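Local coordinates for papain-like protease (Human betacoronavirus 2c EMC/2012, PDB 4RNA), which is a cysteine protease of the papain clan that probably cleaves the viral replicase polyprotein and, as in related coronaviruses, removes ubiquitin-like modifiers from host proteins, at residues V214-D219 and N253-T258; H280-R285 and S303-K308; L290-D295 and V299-D304. All coordinates share one frame; numbering follows the deposited sequence.

In the fold
Followed from the N terminus, the chain first closes contact 1, where 214-219 returns to 253-258 after a 33-residue excursion that carries zinc ligands Cys228 and Cys230. Contact 2 opens later, bringing 280-285 together with 303-308, and the hairpin of contact 3 fills most of the loop between them. Contact 3 therefore nests within contact 2 but slightly overruns its second segment, sharing Ser303 and Asp304. All three reach one mixed sheet: strands 252-258 and 304-315 link contacts 1 and 2, whose centres lie about 12 Å apart, while strands 280-287 and 290-294 link contacts 2 and 3, with centres about 7 Å apart.

Contact 1: V214-D219 and N253-T258; sequences VQTVED and NEKLVT
Gln215 and Asn253 join the two segments through a single amide-to-amide hydrogen bond. Asn253 ND2 donates to Gln215 OE1 at 2.9 Å, with a nearly straight N-H...O angle of 162°. The acceptor sits almost exactly in the amide plane of Asn253, and the two amides are only 11° from coplanar. Asn253 reaches this position because its CG is anti to the backbone N (chi1 -180°). The other half of the Gln215 amide is also engaged: NE2 bonds to Thr310 O, so strand 304-315 helps fix the rotation of a buried side chain.

The second polar feature lies within 214-219 and prepares the loop for a helix. Thr216 is the N-cap of helix 217-221: Asp219 N donates to Thr216 OG1 at 2.9 Å. A weak return bond runs from Thr216 OG1 to Asp219 OD2 at 3.0 Å. With OG1 turned to the helix, CG2 is left to face the strand.

Van der Waals and longer-range electrostatic contacts complete the account. The methyl CG2 of Thr216 meets the end of Lys255, 3.6 Å from NZ, the lysine chain having bent at its last torsion. Asp219 OD2 remains 5.2 Å from Lys255 NZ, too distant for a salt bridge, although the opposite charges probably attract. Lys255 NZ also has a long, weak ion pair with a phosphate ion, probably from the crystallisation liquor. Arg29 of the second subunit packs on both Gln215 and Asn253.

Chemically, this is a sparse junction between a helix-capping turn and strand 252-258, with backbones 8.9 Å apart at Gln215 CA and Asn253 CA. Its definition comes from one directional amide pair: Gln215 accepts from the strand and donates to its neighbour, so between these segments the link is probably more directional than apolar, while Val217 packs separately on Phe314.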
ATOM      1  N   VAL A 214       5.217 -21.089  -6.980  1.00 30.98           N
ATOM      2  CA  VAL A 214       5.278 -22.555  -6.647  1.00 32.45           C
ATOM      3  C   VAL A 214       5.211 -22.618  -5.136  1.00 34.20           C
ATOM      4  O   VAL A 214       5.465 -21.599  -4.428  1.00 32.09           O
ATOM      5  CB  VAL A 214       6.510 -23.385  -7.191  1.00 31.54           C
ATOM      6  CG1 VAL A 214       6.546 -23.499  -8.742  1.00 30.05           C
ATOM      7  CG2 VAL A 214       7.826 -22.858  -6.628  1.00 32.13           C
ATOM      8  N   GLN A 215       4.833 -23.801  -4.634  1.00 31.59           N
ATOM      9  CA  GLN A 215       4.725 -24.024  -3.193  1.00 30.12           C
ATOM     10  C   GLN A 215       5.584 -25.219  -2.711  1.00 35.36           C
ATOM     11  O   GLN A 215       5.522 -25.562  -1.497  1.00 30.44           O
ATOM     12  CB  GLN A 215       3.217 -24.197  -2.868  1.00 29.28           C
ATOM     13  CG  GLN A 215       2.440 -22.856  -2.984  1.00 31.48           C
ATOM     14  CD  GLN A 215       0.966 -23.043  -3.176  1.00 36.40           C
ATOM     15  OE1 GLN A 215       0.545 -23.912  -3.936  1.00 41.72           O
ATOM     16  NE2 GLN A 215       0.154 -22.240  -2.492  1.00 34.60           N
ATOM     17  N   THR A 216       6.423 -25.807  -3.609  1.00 30.20           N
ATOM     18  CA  THR A 216       7.332 -26.927  -3.194  1.00 27.47           C
ATOM     19  C   THR A 216       8.655 -26.667  -3.818  1.00 29.08           C
ATOM     20  O   THR A 216       8.667 -26.056  -4.877  1.00 26.83           O
ATOM     21  CB  THR A 216       6.872 -28.395  -3.597  1.00 30.70           C
ATOM     22  OG1 THR A 216       6.938 -28.640  -4.996  1.00 30.96           O
ATOM     23  CG2 THR A 216       5.381 -28.674  -3.240  1.00 29.10           C
ATOM     24  N   VAL A 217       9.702 -27.166  -3.182  1.00 30.49           N
ATOM     25  CA  VAL A 217      11.078 -27.135  -3.730  1.00 30.26           C
ATOM     26  C   VAL A 217      11.241 -27.999  -5.009  1.00 29.81           C
ATOM     27  O   VAL A 217      12.015 -27.617  -5.908  1.00 36.31           O
ATOM     28  CB  VAL A 217      12.102 -27.560  -2.688  1.00 32.72           C
ATOM     29  CG1 VAL A 217      13.502 -27.390  -3.305  1.00 30.98           C
ATOM     30  CG2 VAL A 217      12.011 -26.650  -1.422  1.00 32.43           C
ATOM     31  N   GLU A 218      10.601 -29.176  -5.041  1.00 37.14           N
ATOM     32  CA  GLU A 218      10.491 -29.989  -6.299  1.00 39.21           C
ATOM     33  C   GLU A 218       9.960 -29.164  -7.442  1.00 33.29           C
ATOM     34  O   GLU A 218      10.570 -29.177  -8.498  1.00 33.69           O
ATOM     35  CB  GLU A 218       9.564 -31.193  -6.150  1.00 47.52           C
ATOM     36  CG  GLU A 218      10.117 -32.249  -5.241  1.00 60.05           C
ATOM     37  CD  GLU A 218       9.420 -32.238  -3.895  1.00 75.79           C
ATOM     38  OE1 GLU A 218       9.230 -33.344  -3.317  1.00 80.84           O
ATOM     39  OE2 GLU A 218       9.046 -31.128  -3.430  1.00 73.11           O
ATOM     40  N   ASP A 219       8.823 -28.464  -7.250  1.00 34.75           N
ATOM     41  CA  ASP A 219       8.295 -27.578  -8.329  1.00 34.72           C
ATOM     42  C   ASP A 219       9.227 -26.459  -8.643  1.00 34.49           C
ATOM     43  O   ASP A 219       9.418 -26.141  -9.825  1.00 34.14           O
ATOM     44  CB  ASP A 219       6.893 -27.090  -8.055  1.00 37.15           C
ATOM     45  CG  ASP A 219       5.886 -28.248  -8.032  1.00 44.79           C
ATOM     46  OD1 ASP A 219       6.082 -29.177  -8.858  1.00 46.41           O
ATOM     47  OD2 ASP A 219       4.909 -28.267  -7.215  1.00 48.00           O
ATOM     48  N   ASN A 253      -4.350 -23.360  -2.640  1.00 32.66           N
ATOM     49  CA  ASN A 253      -4.157 -24.564  -3.484  1.00 38.16           C
ATOM     50  C   ASN A 253      -4.480 -25.799  -2.629  1.00 39.75           C
ATOM     51  O   ASN A 253      -3.774 -26.078  -1.658  1.00 37.67           O
ATOM     52  CB  ASN A 253      -2.695 -24.560  -3.996  1.00 32.95           C
ATOM     53  CG  ASN A 253      -2.374 -25.749  -4.888  1.00 39.00           C
ATOM     54  OD1 ASN A 253      -3.245 -26.492  -5.234  1.00 36.85           O
ATOM     55  ND2 ASN A 253      -1.098 -25.932  -5.243  1.00 32.01           N
ATOM     56  N   GLU A 254      -5.566 -26.512  -2.936  1.00 42.23           N
ATOM     57  CA  GLU A 254      -5.964 -27.643  -2.092  1.00 44.40           C
ATOM     58  C   GLU A 254      -4.892 -28.758  -2.177  1.00 48.29           C
ATOM     59  O   GLU A 254      -4.465 -29.119  -3.260  1.00 44.25           O
ATOM     60  CB  GLU A 254      -7.336 -28.131  -2.504  1.00 45.86           C
ATOM     61  CG  GLU A 254      -7.912 -29.105  -1.512  1.00 57.46           C
ATOM     62  CD  GLU A 254      -8.918 -29.995  -2.187  1.00 67.19           C
ATOM     63  OE1 GLU A 254     -10.119 -29.768  -1.962  1.00 69.86           O
ATOM     64  OE2 GLU A 254      -8.503 -30.883  -2.978  1.00 77.51           O
ATOM     65  N   LYS A 255      -4.399 -29.231  -1.037  1.00 39.65           N
ATOM     66  CA  LYS A 255      -3.329 -30.197  -1.026  1.00 45.94           C
ATOM     67  C   LYS A 255      -3.603 -31.142   0.129  1.00 38.38           C
ATOM     68  O   LYS A 255      -4.296 -30.759   1.073  1.00 43.33           O
ATOM     69  CB  LYS A 255      -1.989 -29.502  -0.809  1.00 47.85           C
ATOM     70  CG  LYS A 255      -1.260 -29.231  -2.104  1.00 58.19           C
ATOM     71  CD  LYS A 255      -0.198 -28.174  -1.891  1.00 54.75           C
ATOM     72  CE  LYS A 255       0.750 -28.078  -3.064  1.00 59.80           C
ATOM     73  NZ  LYS A 255       1.829 -29.102  -3.055  1.00 58.06           N
ATOM     74  N   LEU A 256      -3.051 -32.352   0.059  1.00 40.37           N
ATOM     75  CA  LEU A 256      -3.032 -33.242   1.215  1.00 45.36           C
ATOM     76  C   LEU A 256      -1.678 -33.069   1.897  1.00 40.86           C
ATOM     77  O   LEU A 256      -0.601 -33.456   1.352  1.00 42.61           O
ATOM     78  CB  LEU A 256      -3.315 -34.736   0.864  1.00 49.77           C
ATOM     79  CG  LEU A 256      -3.737 -35.709   2.004  1.00 58.31           C
ATOM     80  CD1 LEU A 256      -2.571 -36.290   2.813  1.00 64.01           C
ATOM     81  CD2 LEU A 256      -4.804 -35.112   2.940  1.00 55.38           C
ATOM     82  N   VAL A 257      -1.712 -32.445   3.066  1.00 33.75           N
ATOM     83  CA  VAL A 257      -0.457 -32.230   3.784  1.00 37.07           C
ATOM     84  C   VAL A 257      -0.340 -33.339   4.801  1.00 38.66           C
ATOM     85  O   VAL A 257      -1.329 -33.635   5.491  1.00 35.79           O
ATOM     86  CB  VAL A 257      -0.392 -30.829   4.458  1.00 37.88           C
ATOM     87  CG1 VAL A 257       0.922 -30.710   5.230  1.00 30.54           C
ATOM     88  CG2 VAL A 257      -0.557 -29.691   3.422  1.00 35.37           C
ATOM     89  N   THR A 258       0.805 -34.012   4.824  1.00 31.23           N
ATOM     90  CA  THR A 258       1.073 -35.107   5.836  1.00 33.01           C
ATOM     91  C   THR A 258       2.463 -35.008   6.458  1.00 35.85           C
ATOM     92  O   THR A 258       3.491 -34.725   5.775  1.00 32.86           O
ATOM     93  CB  THR A 258       0.933 -36.584   5.208  1.00 33.64           C
ATOM     94  OG1 THR A 258       1.210 -37.607   6.188  1.00 36.35           O
ATOM     95  CG2 THR A 258       1.913 -36.811   4.082  1.00 37.67           C
TER

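Contact 2: H280-R285 and S303-K308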
ATOM      1  N   HIS A 280     -10.744 -17.056   5.632  1.00 53.30           N
ATOM      2  CA  HIS A 280     -10.117 -17.077   6.934  1.00 48.01           C
ATOM      3  C   HIS A 280      -8.736 -17.697   6.887  1.00 46.95           C
ATOM      4  O   HIS A 280      -8.546 -18.741   6.254  1.00 47.72           O
ATOM      5  CB  HIS A 280     -11.051 -17.868   7.828  1.00 53.44           C
ATOM      6  CG  HIS A 280     -10.543 -18.064   9.193  1.00 57.69           C
ATOM      7  ND1 HIS A 280     -10.111 -17.045   9.951  1.00 62.37           N
ATOM      8  CD2 HIS A 280     -10.393 -19.214   9.945  1.00 61.87           C
ATOM      9  CE1 HIS A 280      -9.691 -17.520  11.130  1.00 62.44           C
ATOM     10  NE2 HIS A 280      -9.874 -18.852  11.126  1.00 60.80           N
ATOM     11  N   TYR A 281      -7.742 -17.059   7.521  1.00 37.39           N
ATOM     12  CA  TYR A 281      -6.363 -17.547   7.442  1.00 35.47           C
ATOM     13  C   TYR A 281      -6.041 -18.380   8.663  1.00 33.49           C
ATOM     14  O   TYR A 281      -6.468 -18.039   9.756  1.00 38.94           O
ATOM     15  CB  TYR A 281      -5.326 -16.391   7.353  1.00 35.44           C
ATOM     16  CG  TYR A 281      -5.259 -15.727   5.989  1.00 38.28           C
ATOM     17  CD1 TYR A 281      -4.397 -16.212   5.004  1.00 38.66           C
ATOM     18  CD2 TYR A 281      -6.031 -14.617   5.698  1.00 34.11           C
ATOM     19  CE1 TYR A 281      -4.292 -15.598   3.760  1.00 43.06           C
ATOM     20  CE2 TYR A 281      -5.962 -14.005   4.459  1.00 38.85           C
ATOM     21  CZ  TYR A 281      -5.086 -14.502   3.493  1.00 42.84           C
ATOM     22  OH  TYR A 281      -4.987 -13.921   2.242  1.00 47.03           O
ATOM     23  N   VAL A 282      -5.244 -19.435   8.483  1.00 39.29           N
ATOM     24  CA  VAL A 282      -4.775 -20.246   9.575  1.00 36.60           C
ATOM     25  C   VAL A 282      -3.285 -20.483   9.381  1.00 32.17           C
ATOM     26  O   VAL A 282      -2.801 -20.751   8.253  1.00 36.87           O
ATOM     27  CB  VAL A 282      -5.575 -21.582   9.607  1.00 41.52           C
ATOM     28  CG1 VAL A 282      -5.146 -22.488  10.772  1.00 41.97           C
ATOM     29  CG2 VAL A 282      -7.068 -21.287   9.685  1.00 46.25           C
ATOM     30  N   HIS A 283      -2.522 -20.391  10.471  1.00 28.59           N
ATOM     31  CA  HIS A 283      -1.080 -20.591  10.384  1.00 25.93           C
ATOM     32  C   HIS A 283      -0.775 -21.982  10.922  1.00 29.98           C
ATOM     33  O   HIS A 283      -1.289 -22.341  11.985  1.00 32.05           O
ATOM     34  CB  HIS A 283      -0.324 -19.556  11.211  1.00 25.47           C
ATOM     35  CG  HIS A 283       1.197 -19.764  11.204  1.00 24.99           C
ATOM     36  ND1 HIS A 283       1.924 -19.443  10.174  1.00 26.46           N
ATOM     37  CD2 HIS A 283       2.059 -20.296  12.157  1.00 23.98           C
ATOM     38  CE1 HIS A 283       3.229 -19.701  10.392  1.00 26.07           C
ATOM     39  NE2 HIS A 283       3.335 -20.236  11.622  1.00 29.59           N
ATOM     40  N   ALA A 284       0.070 -22.750  10.217  1.00 27.48           N
ATOM     41  CA  ALA A 284       0.342 -24.123  10.624  1.00 31.61           C
ATOM     42  C   ALA A 284       1.835 -24.288  10.848  1.00 31.94           C
ATOM     43  O   ALA A 284       2.691 -23.729  10.092  1.00 33.37           O
ATOM     44  CB  ALA A 284      -0.184 -25.145   9.590  1.00 27.41           C
ATOM     45  N   ARG A 285       2.178 -25.016  11.905  1.00 29.00           N
ATOM     46  CA  ARG A 285       3.609 -25.371  12.123  1.00 35.59           C
ATOM     47  C   ARG A 285       3.798 -26.872  12.279  1.00 34.25           C
ATOM     48  O   ARG A 285       2.875 -27.544  12.728  1.00 35.89           O
ATOM     49  CB  ARG A 285       4.144 -24.703  13.380  1.00 38.19           C
ATOM     50  CG  ARG A 285       3.818 -23.224  13.423  1.00 38.24           C
ATOM     51  CD  ARG A 285       4.962 -22.561  14.046  1.00 33.98           C
ATOM     52  NE  ARG A 285       4.882 -21.115  13.923  1.00 32.74           N
ATOM     53  CZ  ARG A 285       5.475 -20.326  14.810  1.00 36.54           C
ATOM     54  NH1 ARG A 285       6.082 -20.891  15.851  1.00 35.61           N
ATOM     55  NH2 ARG A 285       5.427 -18.999  14.697  1.00 29.40           N
ATOM     56  N   SER A 303      -1.968 -35.298  11.988  1.00 40.21           N
ATOM     57  CA  SER A 303      -0.814 -35.719  11.131  1.00 41.24           C
ATOM     58  C   SER A 303      -1.088 -35.573   9.616  1.00 35.27           C
ATOM     59  O   SER A 303      -0.143 -35.588   8.813  1.00 38.90           O
ATOM     60  CB  SER A 303      -0.401 -37.133  11.451  1.00 45.15           C
ATOM     61  OG  SER A 303      -1.554 -37.950  11.282  1.00 52.07           O
ATOM     62  N   ASP A 304      -2.358 -35.394   9.244  1.00 36.16           N
ATOM     63  CA  ASP A 304      -2.795 -35.274   7.831  1.00 38.19           C
ATOM     64  C   ASP A 304      -3.883 -34.257   7.721  1.00 41.27           C
ATOM     65  O   ASP A 304      -4.868 -34.278   8.490  1.00 41.81           O
ATOM     66  CB  ASP A 304      -3.337 -36.612   7.275  1.00 40.52           C
ATOM     67  CG  ASP A 304      -2.298 -37.725   7.346  1.00 42.31           C
ATOM     68  OD1 ASP A 304      -2.208 -38.364   8.408  1.00 48.33           O
ATOM     69  OD2 ASP A 304      -1.497 -37.906   6.398  1.00 50.25           O
ATOM     70  N   TRP A 305      -3.752 -33.411   6.697  1.00 40.59           N
ATOM     71  CA  TRP A 305      -4.643 -32.290   6.503  1.00 39.04           C
ATOM     72  C   TRP A 305      -4.794 -31.936   5.063  1.00 41.94           C
ATOM     73  O   TRP A 305      -3.804 -31.597   4.378  1.00 37.59           O
ATOM     74  CB  TRP A 305      -4.144 -31.076   7.277  1.00 37.55           C
ATOM     75  CG  TRP A 305      -5.146 -29.958   7.412  1.00 39.37           C
ATOM     76  CD1 TRP A 305      -6.529 -30.018   7.311  1.00 37.84           C
ATOM     77  CD2 TRP A 305      -4.850 -28.566   7.779  1.00 39.67           C
ATOM     78  NE1 TRP A 305      -7.085 -28.777   7.542  1.00 38.98           N
ATOM     79  CE2 TRP A 305      -6.129 -27.873   7.849  1.00 42.66           C
ATOM     80  CE3 TRP A 305      -3.671 -27.852   8.076  1.00 45.82           C
ATOM     81  CZ2 TRP A 305      -6.216 -26.501   8.176  1.00 40.60           C
ATOM     82  CZ3 TRP A 305      -3.772 -26.477   8.414  1.00 42.22           C
ATOM     83  CH2 TRP A 305      -5.006 -25.826   8.456  1.00 46.10           C
ATOM     84  N   LYS A 306      -6.045 -32.012   4.607  1.00 41.13           N
ATOM     85  CA  LYS A 306      -6.433 -31.541   3.295  1.00 45.93           C
ATOM     86  C   LYS A 306      -6.888 -30.103   3.459  1.00 41.90           C
ATOM     87  O   LYS A 306      -7.864 -29.806   4.133  1.00 37.70           O
ATOM     88  CB  LYS A 306      -7.553 -32.392   2.652  1.00 50.75           C
ATOM     89  CG  LYS A 306      -7.812 -31.991   1.189  1.00 55.00           C
ATOM     90  CD  LYS A 306      -8.587 -33.035   0.392  1.00 66.42           C
ATOM     91  CE  LYS A 306     -10.077 -33.018   0.696  1.00 66.20           C
ATOM     92  NZ  LYS A 306     -10.835 -33.892  -0.247  1.00 82.83           N
ATOM     93  N   CYS A 307      -6.173 -29.207   2.812  1.00 36.01           N
ATOM     94  CA  CYS A 307      -6.371 -27.765   3.043  1.00 33.73           C
ATOM     95  C   CYS A 307      -5.742 -26.972   1.862  1.00 34.31           C
ATOM     96  O   CYS A 307      -4.900 -27.494   1.117  1.00 33.89           O
ATOM     97  CB  CYS A 307      -5.685 -27.365   4.357  1.00 32.02           C
ATOM     98  SG  CYS A 307      -3.901 -27.737   4.273  1.00 35.24           S
ATOM     99  N   LYS A 308      -6.137 -25.710   1.755  1.00 36.14           N
ATOM    100  CA  LYS A 308      -5.694 -24.780   0.692  1.00 36.14           C
ATOM    101  C   LYS A 308      -4.541 -23.932   1.165  1.00 36.49           C
ATOM    102  O   LYS A 308      -4.702 -22.909   1.853  1.00 34.04           O
ATOM    103  CB  LYS A 308      -6.865 -23.900   0.282  1.00 40.70           C
ATOM    104  CG  LYS A 308      -8.074 -24.714  -0.189  1.00 42.59           C
ATOM    105  CD  LYS A 308      -9.285 -23.800  -0.196  1.00 54.83           C
ATOM    106  CE  LYS A 308     -10.353 -24.295  -1.151  1.00 61.67           C
ATOM    107  NZ  LYS A 308     -11.422 -23.247  -1.161  1.00 72.62           N
TER
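Trp305 reaches across to Val282 and Ala284 with the six-membered end of its indole, and these apolar contacts are the packed part of the pairing. Ala284 CB stands at the ring edge, near its plane, 4.0 Å from Trp305 CZ3. Val282 CG1 comes in obliquely, 4.1 Å from Trp305 CH2. With CG anti to the backbone N (chi1 -166°), the indole is carried outward from its strand to meet them. Cys307 CB lies 3.5 Å above the plane of the Trp305 ring, over its centre, while Lys293 forms a cation-pi contact on the opposite face, so the indole is sandwiched.

Away from this apolar patch the contact thins quickly, and no hydrogen bond crosses it. Toward solvent, Ser303 OG donates to Asp304 OD1 at 3.0 Å, meeting the oxygen from above the carboxylate plane; Asp304 OD2 is held by Thr258. On the other side of strand 280-287, Arg285 NE donates to His283 NE2 at 2.9 Å, almost straight at 170°, edge to edge and in the planes of both groups.

The backbones are 10.4 Å apart at Ala284 CA and Trp305 CA, about two strand spacings, because strand 267-272 runs between them and bonds to both. Such packing across an intervening strand belongs to one face of the twisted sheet in the palm of coronavirus papain-like proteases.

Contact 3: L290-D295 and V299-D304; sequences LILKFD and VSKTSD
Val299 and Phe294 meet through a choice of rotamer: CG1 of the valine sits between its backbone N and carbonyl carbon (chi1 76°), which turns CG2 over a face of the phenylalanine ring. This CH-pi contact puts Val299 CG2 4.0 Å from the Phe294 ring centroid, 19° off the normal. Lys293 instead bends at chi2 and chi3, folding its chain along the neighbouring strand; CD packs 3.8 Å from Ser300 CB, and NZ passes 4.0 Å from Thr302 CG2 before reaching a water at 3.0 Å.

Four backbone bonds zip the antiparallel hairpin together. Ile291 N to Thr302 O and Lys293 N to Ser300 O are both 2.7 Å and nearly straight; the return bonds from Thr302 N and Ser300 N are longer and more bent. Leu292 and Lys301 lie side by side on the Phe294 face, with Leu292 CD2 3.9 Å from Lys301 CG.

Strand 290-294 occupies the middle, bonded on its far side to strand 280-287. Ile291 packs on Ala284 and Val257, and Asp295 OD1 accepts from His280 NE2, consistent with the histidine-aspartate pair of the Cys-His-Asp triad in coronavirus papain-like proteases. Strand 299-302 forms the hairpin's outer arm and turns directly into strand 304-315.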
ATOM      1  N   LEU A 290       3.737 -33.654  14.170  1.00 37.89           N
ATOM      2  CA  LEU A 290       2.328 -33.275  13.914  1.00 36.43           C
ATOM      3  C   LEU A 290       2.216 -31.907  13.240  1.00 39.26           C
ATOM      4  O   LEU A 290       3.176 -31.149  13.241  1.00 32.95           O
ATOM      5  CB  LEU A 290       1.514 -33.240  15.199  1.00 35.96           C
ATOM      6  CG  LEU A 290       1.225 -34.570  15.932  1.00 46.40           C
ATOM      7  CD1 LEU A 290       0.646 -34.190  17.277  1.00 43.48           C
ATOM      8  CD2 LEU A 290       0.256 -35.480  15.170  1.00 40.72           C
ATOM      9  N   ILE A 291       1.045 -31.614  12.687  1.00 37.36           N
ATOM     10  CA  ILE A 291       0.781 -30.300  12.141  1.00 39.28           C
ATOM     11  C   ILE A 291       0.027 -29.567  13.238  1.00 40.65           C
ATOM     12  O   ILE A 291      -1.068 -30.006  13.632  1.00 34.95           O
ATOM     13  CB  ILE A 291      -0.115 -30.354  10.876  1.00 34.60           C
ATOM     14  CG1 ILE A 291       0.563 -31.106   9.736  1.00 38.17           C
ATOM     15  CG2 ILE A 291      -0.569 -28.946  10.469  1.00 37.49           C
ATOM     16  CD1 ILE A 291      -0.405 -31.566   8.648  1.00 39.44           C
ATOM     17  N   LEU A 292       0.602 -28.463  13.748  1.00 35.71           N
ATOM     18  CA  LEU A 292      -0.112 -27.594  14.703  1.00 39.10           C
ATOM     19  C   LEU A 292      -0.786 -26.459  13.953  1.00 39.61           C
ATOM     20  O   LEU A 292      -0.111 -25.706  13.248  1.00 35.37           O
ATOM     21  CB  LEU A 292       0.834 -27.003  15.756  1.00 43.78           C
ATOM     22  CG  LEU A 292       1.971 -27.791  16.424  1.00 46.76           C
ATOM     23  CD1 LEU A 292       2.381 -27.085  17.704  1.00 48.31           C
ATOM     24  CD2 LEU A 292       1.598 -29.234  16.691  1.00 43.85           C
ATOM     25  N   LYS A 293      -2.098 -26.361  14.088  1.00 33.29           N
ATOM     26  CA  LYS A 293      -2.909 -25.390  13.370  1.00 40.47           C
ATOM     27  C   LYS A 293      -3.282 -24.285  14.341  1.00 38.81           C
ATOM     28  O   LYS A 293      -4.036 -24.508  15.300  1.00 43.85           O
ATOM     29  CB  LYS A 293      -4.207 -26.018  12.833  1.00 40.22           C
ATOM     30  CG  LYS A 293      -4.000 -27.286  12.009  1.00 47.97           C
ATOM     31  CD  LYS A 293      -5.036 -28.368  12.377  1.00 57.27           C
ATOM     32  CE  LYS A 293      -6.297 -28.315  11.541  1.00 59.21           C
ATOM     33  NZ  LYS A 293      -6.961 -29.664  11.599  1.00 67.19           N
ATOM     34  N   PHE A 294      -2.751 -23.092  14.093  1.00 38.78           N
ATOM     35  CA  PHE A 294      -2.938 -21.953  14.967  1.00 38.97           C
ATOM     36  C   PHE A 294      -3.962 -21.057  14.331  1.00 39.89           C
ATOM     37  O   PHE A 294      -3.675 -20.244  13.406  1.00 45.66           O
ATOM     38  CB  PHE A 294      -1.624 -21.228  15.145  1.00 36.55           C
ATOM     39  CG  PHE A 294      -0.624 -21.975  15.970  1.00 36.24           C
ATOM     40  CD1 PHE A 294      -0.655 -21.878  17.362  1.00 36.27           C
ATOM     41  CD2 PHE A 294       0.379 -22.729  15.379  1.00 35.28           C
ATOM     42  CE1 PHE A 294       0.267 -22.555  18.141  1.00 37.79           C
ATOM     43  CE2 PHE A 294       1.310 -23.401  16.144  1.00 36.64           C
ATOM     44  CZ  PHE A 294       1.267 -23.307  17.536  1.00 40.00           C
ATOM     45  N   ASP A 295      -5.183 -21.240  14.770  1.00 41.86           N
ATOM     46  CA  ASP A 295      -6.257 -20.502  14.189  1.00 46.08           C
ATOM     47  C   ASP A 295      -6.585 -19.361  15.134  1.00 52.17           C
ATOM     48  O   ASP A 295      -7.435 -19.494  16.042  1.00 48.04           O
ATOM     49  CB  ASP A 295      -7.466 -21.400  13.955  1.00 49.52           C
ATOM     50  CG  ASP A 295      -8.650 -20.621  13.419  1.00 57.03           C
ATOM     51  OD1 ASP A 295      -8.497 -19.395  13.205  1.00 63.32           O
ATOM     52  OD2 ASP A 295      -9.737 -21.201  13.228  1.00 65.33           O
ATOM     53  N   VAL A 299      -5.441 -23.641  19.025  1.00 49.03           N
ATOM     54  CA  VAL A 299      -4.559 -24.645  18.407  1.00 49.88           C
ATOM     55  C   VAL A 299      -5.230 -26.021  18.256  1.00 52.65           C
ATOM     56  O   VAL A 299      -6.017 -26.421  19.101  1.00 56.28           O
ATOM     57  CB  VAL A 299      -3.123 -24.722  19.026  1.00 50.01           C
ATOM     58  CG1 VAL A 299      -3.113 -25.423  20.363  1.00 51.60           C
ATOM     59  CG2 VAL A 299      -2.168 -25.485  18.118  1.00 54.18           C
ATOM     60  N   SER A 300      -4.981 -26.683  17.135  1.00 48.73           N
ATOM     61  CA  SER A 300      -5.447 -28.045  16.844  1.00 49.88           C
ATOM     62  C   SER A 300      -4.284 -28.774  16.231  1.00 48.54           C
ATOM     63  O   SER A 300      -3.385 -28.145  15.674  1.00 51.84           O
ATOM     64  CB  SER A 300      -6.582 -28.017  15.832  1.00 49.66           C
ATOM     65  OG  SER A 300      -7.704 -27.458  16.459  1.00 63.84           O
ATOM     66  N   LYS A 301      -4.287 -30.101  16.341  1.00 46.80           N
ATOM     67  CA  LYS A 301      -3.176 -30.919  15.843  1.00 47.41           C
ATOM     68  C   LYS A 301      -3.716 -32.090  15.004  1.00 50.83           C
ATOM     69  O   LYS A 301      -4.832 -32.571  15.223  1.00 48.25           O
ATOM     70  CB  LYS A 301      -2.281 -31.465  16.980  1.00 45.69           C
ATOM     71  CG  LYS A 301      -1.879 -30.461  18.026  1.00 49.57           C
ATOM     72  CD  LYS A 301      -1.360 -31.112  19.311  1.00 52.65           C
ATOM     73  CE  LYS A 301      -1.319 -30.021  20.385  1.00 59.33           C
ATOM     74  NZ  LYS A 301      -0.333 -30.287  21.463  1.00 65.88           N
ATOM     75  N   THR A 302      -2.929 -32.519  14.023  1.00 42.66           N
ATOM     76  CA  THR A 302      -3.304 -33.629  13.176  1.00 47.63           C
ATOM     77  C   THR A 302      -2.039 -34.052  12.470  1.00 44.48           C
ATOM     78  O   THR A 302      -1.119 -33.253  12.389  1.00 40.49           O
ATOM     79  CB  THR A 302      -4.376 -33.238  12.140  1.00 50.05           C
ATOM     80  OG1 THR A 302      -4.733 -34.409  11.395  1.00 51.83           O
ATOM     81  CG2 THR A 302      -3.836 -32.159  11.176  1.00 50.33           C
ATOM     82  N   SER A 303      -1.968 -35.298  11.988  1.00 40.21           N
ATOM     83  CA  SER A 303      -0.814 -35.719  11.131  1.00 41.24           C
ATOM     84  C   SER A 303      -1.088 -35.573   9.616  1.00 35.27           C
ATOM     85  O   SER A 303      -0.143 -35.588   8.813  1.00 38.90           O
ATOM     86  CB  SER A 303      -0.401 -37.133  11.451  1.00 45.15           C
ATOM     87  OG  SER A 303      -1.554 -37.950  11.282  1.00 52.07           O
ATOM     88  N   ASP A 304      -2.358 -35.394   9.244  1.00 36.16           N
ATOM     89  CA  ASP A 304      -2.795 -35.274   7.831  1.00 38.19           C
ATOM     90  C   ASP A 304      -3.883 -34.257   7.721  1.00 41.27           C
ATOM     91  O   ASP A 304      -4.868 -34.278   8.490  1.00 41.81           O
ATOM     92  CB  ASP A 304      -3.337 -36.612   7.275  1.00 40.52           C
ATOM     93  CG  ASP A 304      -2.298 -37.725   7.346  1.00 42.31           C
ATOM     94  OD1 ASP A 304      -2.208 -38.364   8.408  1.00 48.33           O
ATOM     95  OD2 ASP A 304      -1.497 -37.906   6.398  1.00 50.25           O
TER
HETATM   96  O   HOH W   1      -7.095 -32.249  10.066  1.00 64.59           O